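Local coordinates for protein geranyltranstransferase (Staphylococcus aureus, PDB 1RTR) that catalyses the condensation of geranyl diphosphate with isopentenyl diphosphate to farnesyl diphosphate, a central step of isoprenoid biosynthesis, at residues K66-A70 with L122-D126; I165-E171 with S243-L249; H202-Y206 with L281-V285. The contacts are given in a common frame with arbitrary orientation. Numbering follows the deposited sequence.

Contact 1 of 3, residues K66-A70 with L122-D126; sequences KSAIA and LISSD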
ATOM      1  N   LYS A  66      -4.476  15.577   5.781  1.00 51.53           N
ATOM      2  CA  LYS A  66      -4.684  14.156   5.531  1.00 51.27           C
ATOM      3  C   LYS A  66      -3.511  13.551   4.756  1.00 50.47           C
ATOM      4  O   LYS A  66      -3.035  12.471   5.118  1.00 49.98           O
ATOM      5  CB  LYS A  66      -6.039  13.888   4.861  1.00 51.79           C
ATOM      6  CG  LYS A  66      -7.235  13.958   5.829  1.00 53.37           C
ATOM      7  CD  LYS A  66      -8.327  12.947   5.460  1.00 57.70           C
ATOM      8  CE  LYS A  66      -9.746  13.462   5.752  1.00 59.38           C
ATOM      9  NZ  LYS A  66     -10.116  13.282   7.193  1.00 61.03           N
ATOM     10  N   SER A  67      -3.033  14.260   3.724  1.00 49.64           N
ATOM     11  CA  SER A  67      -1.858  13.832   2.948  1.00 49.08           C
ATOM     12  C   SER A  67      -0.617  13.694   3.830  1.00 49.13           C
ATOM     13  O   SER A  67       0.105  12.701   3.736  1.00 48.54           O
ATOM     14  CB  SER A  67      -1.576  14.796   1.793  1.00 49.06           C
ATOM     15  OG  SER A  67      -2.591  14.711   0.808  1.00 48.43           O
ATOM     16  N   ALA A  68      -0.400  14.685   4.706  1.00 49.23           N
ATOM     17  CA  ALA A  68       0.663  14.642   5.706  1.00 49.03           C
ATOM     18  C   ALA A  68       0.534  13.443   6.641  1.00 49.15           C
ATOM     19  O   ALA A  68       1.537  12.778   6.936  1.00 49.70           O
ATOM     20  CB  ALA A  68       0.710  15.947   6.505  1.00 49.10           C
ATOM     21  N   ILE A  69      -0.684  13.162   7.111  1.00 48.95           N
ATOM     22  CA  ILE A  69      -0.924  11.987   7.959  1.00 48.96           C
ATOM     23  C   ILE A  69      -0.607  10.707   7.190  1.00 48.60           C
ATOM     24  O   ILE A  69       0.110   9.834   7.694  1.00 48.72           O
ATOM     25  CB  ILE A  69      -2.387  11.947   8.482  1.00 49.45           C
ATOM     26  CG1 ILE A  69      -2.695  13.148   9.384  1.00 50.75           C
ATOM     27  CG2 ILE A  69      -2.655  10.659   9.231  1.00 48.43           C
ATOM     28  CD1 ILE A  69      -1.797  13.246  10.635  1.00 53.89           C
ATOM     29  N   ALA A  70      -1.150  10.601   5.974  1.00 48.22           N
ATOM     30  CA  ALA A  70      -0.799   9.518   5.057  1.00 48.20           C
ATOM     31  C   ALA A  70       0.711   9.357   4.931  1.00 48.38           C
ATOM     32  O   ALA A  70       1.237   8.258   5.097  1.00 48.75           O
ATOM     33  CB  ALA A  70      -1.418   9.744   3.701  1.00 47.78           C
ATOM     34  N   LEU A 122      -6.910   7.315   3.349  1.00 51.52           N
ATOM     35  CA  LEU A 122      -6.962   8.662   3.910  1.00 51.55           C
ATOM     36  C   LEU A 122      -6.969   9.767   2.858  1.00 51.80           C
ATOM     37  O   LEU A 122      -7.751  10.711   2.963  1.00 52.02           O
ATOM     38  CB  LEU A 122      -5.818   8.866   4.907  1.00 51.32           C
ATOM     39  CG  LEU A 122      -6.095   9.759   6.123  1.00 51.97           C
ATOM     40  CD1 LEU A 122      -7.468   9.490   6.777  1.00 51.66           C
ATOM     41  CD2 LEU A 122      -4.983   9.600   7.131  1.00 50.11           C
ATOM     42  N   ILE A 123      -6.116   9.653   1.839  1.00 52.15           N
ATOM     43  CA  ILE A 123      -6.064  10.679   0.800  1.00 52.09           C
ATOM     44  C   ILE A 123      -7.318  10.591  -0.046  1.00 52.67           C
ATOM     45  O   ILE A 123      -7.942  11.617  -0.343  1.00 52.43           O
ATOM     46  CB  ILE A 123      -4.779  10.571  -0.078  1.00 52.09           C
ATOM     47  CG1 ILE A 123      -3.567  11.082   0.694  1.00 51.28           C
ATOM     48  CG2 ILE A 123      -4.941  11.348  -1.401  1.00 51.25           C
ATOM     49  CD1 ILE A 123      -2.290  10.441   0.292  1.00 50.56           C
ATOM     50  N   SER A 124      -7.684   9.365  -0.415  1.00 53.48           N
ATOM     51  CA  SER A 124      -8.836   9.136  -1.284  1.00 54.87           C
ATOM     52  C   SER A 124     -10.157   9.581  -0.644  1.00 55.73           C
ATOM     53  O   SER A 124     -11.137   9.829  -1.352  1.00 55.98           O
ATOM     54  CB  SER A 124      -8.906   7.673  -1.724  1.00 54.74           C
ATOM     55  OG  SER A 124      -9.253   6.827  -0.647  1.00 55.49           O
ATOM     56  N   SER A 125     -10.158   9.721   0.681  1.00 56.62           N
ATOM     57  CA  SER A 125     -11.345  10.155   1.414  1.00 58.01           C
ATOM     58  C   SER A 125     -11.370  11.626   1.823  1.00 58.89           C
ATOM     59  O   SER A 125     -12.365  12.088   2.382  1.00 59.43           O
ATOM     60  CB  SER A 125     -11.558   9.275   2.651  1.00 57.91           C
ATOM     61  OG  SER A 125     -10.615   9.585   3.658  1.00 57.86           O
ATOM     62  N   ASP A 126     -10.299  12.366   1.542  1.00 59.98           N
ATOM     63  CA  ASP A 126     -10.199  13.774   1.944  1.00 60.77           C
ATOM     64  C   ASP A 126     -11.081  14.716   1.138  1.00 61.62           C
ATOM     65  O   ASP A 126     -10.772  15.045  -0.010  1.00 61.77           O
ATOM     66  CB  ASP A 126      -8.751  14.248   1.869  1.00 60.87           C
ATOM     67  CG  ASP A 126      -8.543  15.614   2.496  1.00 61.51           C
ATOM     68  OD1 ASP A 126      -7.373  16.038   2.577  1.00 61.71           O
ATOM     69  OD2 ASP A 126      -9.468  16.340   2.936  1.00 63.29           O
TER
HETATM   70  O   HOH W   1      -6.623  17.226   4.675  1.00 53.24           O
HETATM   71  O   HOH W   2      -4.466  16.090   2.302  1.00 46.64           O

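Contact 2 of 3, residues I165-E171 with S243-L249; sequences IDLETLE and STYVSLL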
ATOM      1  N   ILE A 165      30.280  -0.472  -2.114  1.00 70.77           N
ATOM      2  CA  ILE A 165      29.626   0.072  -3.295  1.00 68.59           C
ATOM      3  C   ILE A 165      30.197   1.449  -3.591  1.00 67.40           C
ATOM      4  O   ILE A 165      30.676   2.119  -2.681  1.00 67.32           O
ATOM      5  CB  ILE A 165      28.098   0.129  -3.069  1.00 68.65           C
ATOM      6  CG1 ILE A 165      27.767   0.755  -1.707  1.00 68.00           C
ATOM      7  CG2 ILE A 165      27.506  -1.276  -3.139  1.00 67.92           C
ATOM      8  CD1 ILE A 165      26.420   1.436  -1.645  1.00 66.51           C
ATOM      9  N   ASP A 166      30.149   1.861  -4.855  1.00 65.99           N
ATOM     10  CA  ASP A 166      30.588   3.197  -5.254  1.00 64.64           C
ATOM     11  C   ASP A 166      29.569   4.315  -4.933  1.00 63.70           C
ATOM     12  O   ASP A 166      28.474   4.055  -4.431  1.00 63.48           O
ATOM     13  CB  ASP A 166      31.015   3.219  -6.731  1.00 64.97           C
ATOM     14  CG  ASP A 166      29.884   2.884  -7.693  1.00 65.76           C
ATOM     15  OD1 ASP A 166      28.725   3.253  -7.436  1.00 66.37           O
ATOM     16  OD2 ASP A 166      30.071   2.277  -8.768  1.00 68.62           O
ATOM     17  N   LEU A 167      29.938   5.557  -5.231  1.00 62.44           N
ATOM     18  CA  LEU A 167      29.136   6.713  -4.846  1.00 61.22           C
ATOM     19  C   LEU A 167      27.832   6.880  -5.637  1.00 60.58           C
ATOM     20  O   LEU A 167      26.861   7.417  -5.102  1.00 60.25           O
ATOM     21  CB  LEU A 167      29.976   8.002  -4.909  1.00 61.17           C
ATOM     22  CG  LEU A 167      29.361   9.287  -4.343  1.00 60.26           C
ATOM     23  CD1 LEU A 167      29.179   9.183  -2.831  1.00 59.91           C
ATOM     24  CD2 LEU A 167      30.197  10.497  -4.707  1.00 59.30           C
ATOM     25  N   GLU A 168      27.798   6.444  -6.897  1.00 59.60           N
ATOM     26  CA  GLU A 168      26.543   6.521  -7.645  1.00 59.32           C
ATOM     27  C   GLU A 168      25.492   5.571  -7.066  1.00 58.24           C
ATOM     28  O   GLU A 168      24.319   5.912  -7.023  1.00 58.31           O
ATOM     29  CB  GLU A 168      26.703   6.315  -9.160  1.00 59.54           C
ATOM     30  CG  GLU A 168      28.051   5.816  -9.611  1.00 62.61           C
ATOM     31  CD  GLU A 168      28.378   6.221 -11.039  1.00 65.66           C
ATOM     32  OE1 GLU A 168      27.974   5.478 -11.971  1.00 66.41           O
ATOM     33  OE2 GLU A 168      29.049   7.269 -11.226  1.00 65.62           O
ATOM     34  N   THR A 169      25.935   4.401  -6.612  1.00 57.26           N
ATOM     35  CA  THR A 169      25.082   3.433  -5.938  1.00 56.51           C
ATOM     36  C   THR A 169      24.555   3.974  -4.604  1.00 56.17           C
ATOM     37  O   THR A 169      23.345   3.947  -4.356  1.00 55.64           O
ATOM     38  CB  THR A 169      25.840   2.087  -5.742  1.00 56.50           C
ATOM     39  OG1 THR A 169      26.214   1.568  -7.021  1.00 56.44           O
ATOM     40  CG2 THR A 169      24.912   0.986  -5.167  1.00 55.07           C
ATOM     41  N   LEU A 170      25.474   4.447  -3.761  1.00 55.72           N
ATOM     42  CA  LEU A 170      25.142   5.091  -2.487  1.00 55.77           C
ATOM     43  C   LEU A 170      24.099   6.209  -2.645  1.00 56.01           C
ATOM     44  O   LEU A 170      23.158   6.315  -1.855  1.00 55.68           O
ATOM     45  CB  LEU A 170      26.404   5.665  -1.848  1.00 55.29           C
ATOM     46  CG  LEU A 170      26.594   5.667  -0.329  1.00 55.65           C
ATOM     47  CD1 LEU A 170      26.597   7.079   0.175  1.00 54.49           C
ATOM     48  CD2 LEU A 170      25.567   4.825   0.441  1.00 56.70           C
ATOM     49  N   GLU A 171      24.272   7.033  -3.669  1.00 56.16           N
ATOM     50  CA  GLU A 171      23.357   8.132  -3.911  1.00 56.92           C
ATOM     51  C   GLU A 171      22.016   7.652  -4.444  1.00 56.74           C
ATOM     52  O   GLU A 171      20.977   8.205  -4.071  1.00 56.59           O
ATOM     53  CB  GLU A 171      23.974   9.152  -4.853  1.00 57.11           C
ATOM     54  CG  GLU A 171      25.013  10.023  -4.175  1.00 59.52           C
ATOM     55  CD  GLU A 171      25.731  10.905  -5.166  1.00 63.06           C
ATOM     56  OE1 GLU A 171      26.069  10.415  -6.274  1.00 65.20           O
ATOM     57  OE2 GLU A 171      25.944  12.088  -4.842  1.00 64.90           O
ATOM     58  N   SER A 243      29.281   1.159   4.537  1.00 59.05           N
ATOM     59  CA  SER A 243      29.735   1.995   3.435  1.00 59.44           C
ATOM     60  C   SER A 243      28.941   3.312   3.358  1.00 59.71           C
ATOM     61  O   SER A 243      27.722   3.300   3.154  1.00 60.11           O
ATOM     62  CB  SER A 243      29.659   1.222   2.121  1.00 59.30           C
ATOM     63  OG  SER A 243      30.123   2.019   1.045  1.00 59.89           O
ATOM     64  N   THR A 244      29.638   4.443   3.524  1.00 59.59           N
ATOM     65  CA  THR A 244      28.982   5.733   3.800  1.00 59.41           C
ATOM     66  C   THR A 244      29.616   6.894   3.056  1.00 59.37           C
ATOM     67  O   THR A 244      30.551   6.705   2.275  1.00 59.44           O
ATOM     68  CB  THR A 244      29.006   6.069   5.319  1.00 59.57           C
ATOM     69  OG1 THR A 244      30.328   6.496   5.698  1.00 59.94           O
ATOM     70  CG2 THR A 244      28.719   4.832   6.206  1.00 58.24           C
ATOM     71  N   TYR A 245      29.112   8.099   3.320  1.00 59.08           N
ATOM     72  CA  TYR A 245      29.645   9.307   2.691  1.00 59.00           C
ATOM     73  C   TYR A 245      31.074   9.611   3.118  1.00 59.06           C
ATOM     74  O   TYR A 245      31.888   9.974   2.268  1.00 59.25           O
ATOM     75  CB  TYR A 245      28.753  10.523   2.928  1.00 58.80           C
ATOM     76  CG  TYR A 245      27.638  10.626   1.922  1.00 59.53           C
ATOM     77  CD1 TYR A 245      26.339  10.259   2.264  1.00 59.45           C
ATOM     78  CD2 TYR A 245      27.881  11.067   0.621  1.00 59.55           C
ATOM     79  CE1 TYR A 245      25.313  10.332   1.349  1.00 59.35           C
ATOM     80  CE2 TYR A 245      26.859  11.144  -0.302  1.00 60.17           C
ATOM     81  CZ  TYR A 245      25.575  10.769   0.073  1.00 60.04           C
ATOM     82  OH  TYR A 245      24.537  10.832  -0.830  1.00 61.47           O
ATOM     83  N   VAL A 246      31.382   9.451   4.407  1.00 58.66           N
ATOM     84  CA  VAL A 246      32.729   9.736   4.888  1.00 58.69           C
ATOM     85  C   VAL A 246      33.724   8.619   4.547  1.00 59.09           C
ATOM     86  O   VAL A 246      34.919   8.890   4.361  1.00 59.79           O
ATOM     87  CB  VAL A 246      32.808  10.201   6.404  1.00 58.54           C
ATOM     88  CG1 VAL A 246      31.438  10.412   7.016  1.00 57.98           C
ATOM     89  CG2 VAL A 246      33.665   9.267   7.260  1.00 58.32           C
ATOM     90  N   SER A 247      33.237   7.382   4.444  1.00 58.93           N
ATOM     91  CA  SER A 247      34.094   6.244   4.106  1.00 58.30           C
ATOM     92  C   SER A 247      34.469   6.217   2.629  1.00 58.19           C
ATOM     93  O   SER A 247      35.427   5.550   2.239  1.00 58.63           O
ATOM     94  CB  SER A 247      33.446   4.921   4.515  1.00 58.23           C
ATOM     95  OG  SER A 247      32.693   4.369   3.451  1.00 58.27           O
ATOM     96  N   LEU A 248      33.713   6.928   1.804  1.00 57.80           N
ATOM     97  CA  LEU A 248      34.027   7.009   0.386  1.00 57.43           C
ATOM     98  C   LEU A 248      34.792   8.291   0.045  1.00 58.03           C
ATOM     99  O   LEU A 248      35.685   8.281  -0.801  1.00 58.43           O
ATOM    100  CB  LEU A 248      32.756   6.919  -0.455  1.00 56.78           C
ATOM    101  CG  LEU A 248      32.043   5.563  -0.519  1.00 56.13           C
ATOM    102  CD1 LEU A 248      30.584   5.747  -0.939  1.00 55.60           C
ATOM    103  CD2 LEU A 248      32.741   4.595  -1.457  1.00 54.16           C
ATOM    104  N   LEU A 249      34.447   9.384   0.719  1.00 58.12           N
ATOM    105  CA  LEU A 249      34.898  10.710   0.334  1.00 58.53           C
ATOM    106  C   LEU A 249      35.879  11.262   1.355  1.00 58.87           C
ATOM    107  O   LEU A 249      36.554  12.273   1.115  1.00 58.66           O
ATOM    108  CB  LEU A 249      33.695  11.650   0.243  1.00 58.35           C
ATOM    109  CG  LEU A 249      33.050  12.039  -1.088  1.00 58.41           C
ATOM    110  CD1 LEU A 249      33.361  11.086  -2.231  1.00 57.49           C
ATOM    111  CD2 LEU A 249      31.553  12.163  -0.883  1.00 58.48           C
TER
HETATM  112  O   HOH W   3      24.774  13.279  -2.754  1.00 75.17           O

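Contact 3 of 3, residues H202-Y206 with L281-V285; sequences HLESY and LLEIV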
ATOM      1  N   HIS A 202      11.376  24.422  -9.543  1.00 60.92           N
ATOM      2  CA  HIS A 202      12.311  24.861  -8.518  1.00 60.80           C
ATOM      3  C   HIS A 202      12.070  24.145  -7.215  1.00 60.00           C
ATOM      4  O   HIS A 202      13.009  23.878  -6.456  1.00 60.48           O
ATOM      5  CB  HIS A 202      12.228  26.380  -8.308  1.00 61.54           C
ATOM      6  CG  HIS A 202      12.642  27.176  -9.508  1.00 63.19           C
ATOM      7  ND1 HIS A 202      11.735  27.830 -10.315  1.00 65.88           N
ATOM      8  CD2 HIS A 202      13.863  27.414 -10.042  1.00 64.10           C
ATOM      9  CE1 HIS A 202      12.380  28.443 -11.293  1.00 65.72           C
ATOM     10  NE2 HIS A 202      13.671  28.203 -11.153  1.00 65.63           N
ATOM     11  N   LEU A 203      10.811  23.826  -6.939  1.00 59.14           N
ATOM     12  CA  LEU A 203      10.483  23.151  -5.686  1.00 58.06           C
ATOM     13  C   LEU A 203      10.995  21.728  -5.730  1.00 57.25           C
ATOM     14  O   LEU A 203      11.479  21.198  -4.727  1.00 56.68           O
ATOM     15  CB  LEU A 203       8.979  23.205  -5.421  1.00 58.45           C
ATOM     16  CG  LEU A 203       8.480  24.558  -4.898  1.00 57.92           C
ATOM     17  CD1 LEU A 203       6.984  24.705  -5.127  1.00 56.21           C
ATOM     18  CD2 LEU A 203       8.843  24.730  -3.421  1.00 56.95           C
ATOM     19  N   GLU A 204      10.916  21.139  -6.922  1.00 56.62           N
ATOM     20  CA  GLU A 204      11.482  19.821  -7.201  1.00 56.81           C
ATOM     21  C   GLU A 204      12.979  19.718  -6.905  1.00 55.92           C
ATOM     22  O   GLU A 204      13.370  18.943  -6.020  1.00 56.01           O
ATOM     23  CB  GLU A 204      11.198  19.412  -8.643  1.00 57.06           C
ATOM     24  CG  GLU A 204      10.105  18.383  -8.787  1.00 59.79           C
ATOM     25  CD  GLU A 204      10.612  17.066  -9.338  1.00 65.36           C
ATOM     26  OE1 GLU A 204      11.498  16.455  -8.666  1.00 66.67           O
ATOM     27  OE2 GLU A 204      10.117  16.652 -10.439  1.00 65.41           O
ATOM     28  N   SER A 205      13.809  20.491  -7.615  1.00 54.63           N
ATOM     29  CA  SER A 205      15.247  20.511  -7.309  1.00 53.89           C
ATOM     30  C   SER A 205      15.481  20.807  -5.854  1.00 52.82           C
ATOM     31  O   SER A 205      16.303  20.146  -5.204  1.00 52.78           O
ATOM     32  CB  SER A 205      16.030  21.532  -8.134  1.00 54.09           C
ATOM     33  OG  SER A 205      15.625  21.523  -9.478  1.00 55.67           O
ATOM     34  N   TYR A 206      14.761  21.793  -5.330  1.00 51.85           N
ATOM     35  CA  TYR A 206      14.918  22.109  -3.924  1.00 51.16           C
ATOM     36  C   TYR A 206      14.762  20.839  -3.111  1.00 50.94           C
ATOM     37  O   TYR A 206      15.615  20.538  -2.275  1.00 51.47           O
ATOM     38  CB  TYR A 206      13.932  23.191  -3.467  1.00 51.32           C
ATOM     39  CG  TYR A 206      13.713  23.207  -1.961  1.00 50.95           C
ATOM     40  CD1 TYR A 206      12.641  22.522  -1.380  1.00 50.45           C
ATOM     41  CD2 TYR A 206      14.591  23.883  -1.120  1.00 50.67           C
ATOM     42  CE1 TYR A 206      12.443  22.535   0.008  1.00 51.51           C
ATOM     43  CE2 TYR A 206      14.406  23.895   0.261  1.00 51.05           C
ATOM     44  CZ  TYR A 206      13.328  23.230   0.815  1.00 51.12           C
ATOM     45  OH  TYR A 206      13.153  23.243   2.172  1.00 50.61           O
ATOM     46  N   LEU A 281      10.904  27.139   4.198  1.00 69.68           N
ATOM     47  CA  LEU A 281      11.701  26.191   3.440  1.00 69.58           C
ATOM     48  C   LEU A 281      13.188  26.416   3.748  1.00 69.98           C
ATOM     49  O   LEU A 281      13.899  25.481   4.142  1.00 70.03           O
ATOM     50  CB  LEU A 281      11.406  26.342   1.942  1.00 69.16           C
ATOM     51  CG  LEU A 281      10.271  25.548   1.270  1.00 68.07           C
ATOM     52  CD1 LEU A 281       9.254  24.955   2.243  1.00 66.64           C
ATOM     53  CD2 LEU A 281       9.573  26.407   0.243  1.00 66.59           C
ATOM     54  N   LEU A 282      13.625  27.671   3.614  1.00 70.20           N
ATOM     55  CA  LEU A 282      14.990  28.088   3.924  1.00 70.13           C
ATOM     56  C   LEU A 282      15.372  27.721   5.345  1.00 70.14           C
ATOM     57  O   LEU A 282      16.509  27.330   5.598  1.00 70.21           O
ATOM     58  CB  LEU A 282      15.155  29.595   3.687  1.00 70.22           C
ATOM     59  CG  LEU A 282      16.531  30.270   3.545  1.00 70.83           C
ATOM     60  CD1 LEU A 282      16.954  30.942   4.858  1.00 71.16           C
ATOM     61  CD2 LEU A 282      17.636  29.323   3.045  1.00 70.90           C
ATOM     62  N   GLU A 283      14.422  27.825   6.268  1.00 70.48           N
ATOM     63  CA  GLU A 283      14.673  27.437   7.655  1.00 70.93           C
ATOM     64  C   GLU A 283      14.904  25.931   7.808  1.00 70.55           C
ATOM     65  O   GLU A 283      15.712  25.514   8.638  1.00 70.25           O
ATOM     66  CB  GLU A 283      13.527  27.891   8.556  1.00 71.54           C
ATOM     67  CG  GLU A 283      13.946  28.674   9.794  1.00 74.06           C
ATOM     68  CD  GLU A 283      12.853  29.623  10.266  1.00 77.80           C
ATOM     69  OE1 GLU A 283      13.103  30.856  10.328  1.00 78.30           O
ATOM     70  OE2 GLU A 283      11.733  29.132  10.566  1.00 79.44           O
ATOM     71  N   ILE A 284      14.194  25.123   7.016  1.00 70.47           N
ATOM     72  CA  ILE A 284      14.370  23.668   7.045  1.00 70.47           C
ATOM     73  C   ILE A 284      15.734  23.264   6.480  1.00 70.57           C
ATOM     74  O   ILE A 284      16.389  22.374   7.028  1.00 70.16           O
ATOM     75  CB  ILE A 284      13.194  22.930   6.333  1.00 70.69           C
ATOM     76  CG1 ILE A 284      12.038  22.723   7.305  1.00 70.13           C
ATOM     77  CG2 ILE A 284      13.618  21.560   5.766  1.00 70.15           C
ATOM     78  CD1 ILE A 284      10.706  23.062   6.702  1.00 70.54           C
ATOM     79  N   VAL A 285      16.157  23.930   5.405  1.00 70.93           N
ATOM     80  CA  VAL A 285      17.505  23.757   4.859  1.00 71.79           C
ATOM     81  C   VAL A 285      18.556  23.926   5.950  1.00 72.64           C
ATOM     82  O   VAL A 285      19.472  23.109   6.063  1.00 72.44           O
ATOM     83  CB  VAL A 285      17.827  24.761   3.731  1.00 71.70           C
ATOM     84  CG1 VAL A 285      19.273  24.589   3.256  1.00 71.66           C
ATOM     85  CG2 VAL A 285      16.872  24.603   2.571  1.00 71.66           C
TER

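Contact 1 of 3, residues K66-A70 with L122-D126
A buried helix-to-helix contact, apolar on one side and water-bridged on the other, brings the first turn of helix 65-83 against the last turn of helix 105-124 and the loop that follows it. The backbones come close, with Ser67 CA and Ile123 CA 5.7 Å apart, as small residues on the first helix allow. Ala70 CB meets Ile123 CD1 at 3.6 Å, and Ile69 CG2 touches Leu122 CD2 at 3.3 Å. Lys66 uses its aliphatic portion rather than its charge: its CD atom lies 3.8 Å from Leu122 CD1 and 3.4 Å from Leu122 O.

No direct hydrogen bond crosses the interface, and solvent supplies the polar link. A helix begins with backbone N-H groups that no preceding turn can satisfy, and here two waters take them up. One accepts from Lys66 N at 2.9 Å and lies 2.5 Å from Asp126 OD1; the other accepts from Ser67 N at 2.7 Å and lies 2.9 Å from the same Asp126 OD1. An acidic group thus faces a helix N-terminus through solvent, while Asp126 OD2 accepts from Arg128 N. Val137, Leu138 and Leu141 of helix 131-145 pack on Ile123, and Gln139 of the second subunit touches Ser124 and Ser125.

The arrangement is characteristic of the all-alpha isoprenoid synthase fold, in which long helices pack around a central cavity. The opposite, C-terminal end of helix 65-83 reaches the first aspartate-rich motif of the family, so this contact belongs to the end of the helix remote from that motif.

Contact 2 of 3, residues I165-E171 with S243-L249
Two capped helix starts, lying beside the second aspartate-rich motif of a polyprenyl synthase, meet in this contact. The helical segments 167-171 and 245-249, the opening turns of helices 167-177 and 245-270, run nearly antiparallel, at 164°, with 11.1 Å between their axes, a spacing bridged by long leucine and tyrosine side chains. Each start is secured by its own residues. Asp166 is an N-cap, its OD1 accepting from Thr169 N at 3.1 Å. Thr244 and Ser247 form a reciprocal capping box: Ser247 N donates to Thr244 OG1 at 3.3 Å, and Thr244 N donates to Ser247 OG at 3.1 Å.

Between the helices the chemistry is apolar. Leu170 lies at the centre of the patch: its CD1 sits over one face of the Tyr245 ring, 3.7 Å from the centroid and 12° off the normal, a CH-pi contact, while its CG lies 4.0 Å from Leu248 CD1. Leu167 extends the patch, with CD1 4.0 Å from Tyr245 CE2 and CD2 4.1 Å from Leu249 CD1. At the polar margin a water joins Glu171 OE2, at 2.7 Å, to Tyr245 OH, at 3.1 Å.

Residues 230-242, just before Ser243, are not modelled and are probably mobile, so the ordered chain resumes at this capped start of helix 245-270. Helix 197-227 backs the contact: Met212 and Ile216 pack on Tyr245, and Asp219 OD1 accepts from Tyr245 N. Asp219 belongs to the sequence DDLLD, which in relatives binds magnesium and diphosphate. Helix 167-177 thus lies against the start of helix 245-270, whose first turn is tied in turn to helix 197-227.

Contact 3 of 3, residues H202-Y206 with L281-V285
The segments 202-206 and 281-285 are helical and run almost parallel, their axes inclined by 16° and no closer than 13.0 Å. Even the nearest CA atoms, those of Tyr206 and Leu281, are 9.0 Å apart. Such a pair, set within the all-alpha isoprenoid synthase fold, is too widely spaced for the backbones to touch, and here the gap is crossed mainly by one long side chain.

Tyr206 does this. Its CA-to-CB bond points toward the other helix, and its ring spans the gap: CE2 presents a ring edge to Val285 CG2 at 3.5 Å, CZ lies 3.8 Å from Leu281 CB, and OH is 4.0 Å from Ile284 CG2. Leu203, one turn earlier, adds a lighter touch, with CD2 4.1 Å from Leu281 CD2.

Neighbouring helices fill in around the bridge. Leu269 of helix 245-270 packs on both Tyr206 and Leu281, and Leu49 and Leu52 of helix 45-56 pack on Ile284. In this apolar setting the phenol still finds a partner: Tyr206 OH donates to Leu281 O at 3.1 Å, the same carbonyl oxygen that accepts the helical bond from Val285 N at 3.0 Å.

Overall arrangement
The three contacts illustrate how one helical fold varies its joints with place. Contacts 1 and 3 are buried, whereas contact 2 lies at the surface, across the chain's centre from contact 1 and about 35 Å from it between centres. Contacts 2 and 3 are linked through shared helices: 197-227 carries part of contact 3 and backs contact 2, while 245-270 starts in contact 2 and packs on contact 3 near its other end. Their segments also alternate along the chain. Polar needs are met differently: waters at a helix start in contact 1, capping side chains in contact 2, and a direct tyrosine-to-carbonyl bond in contact 3.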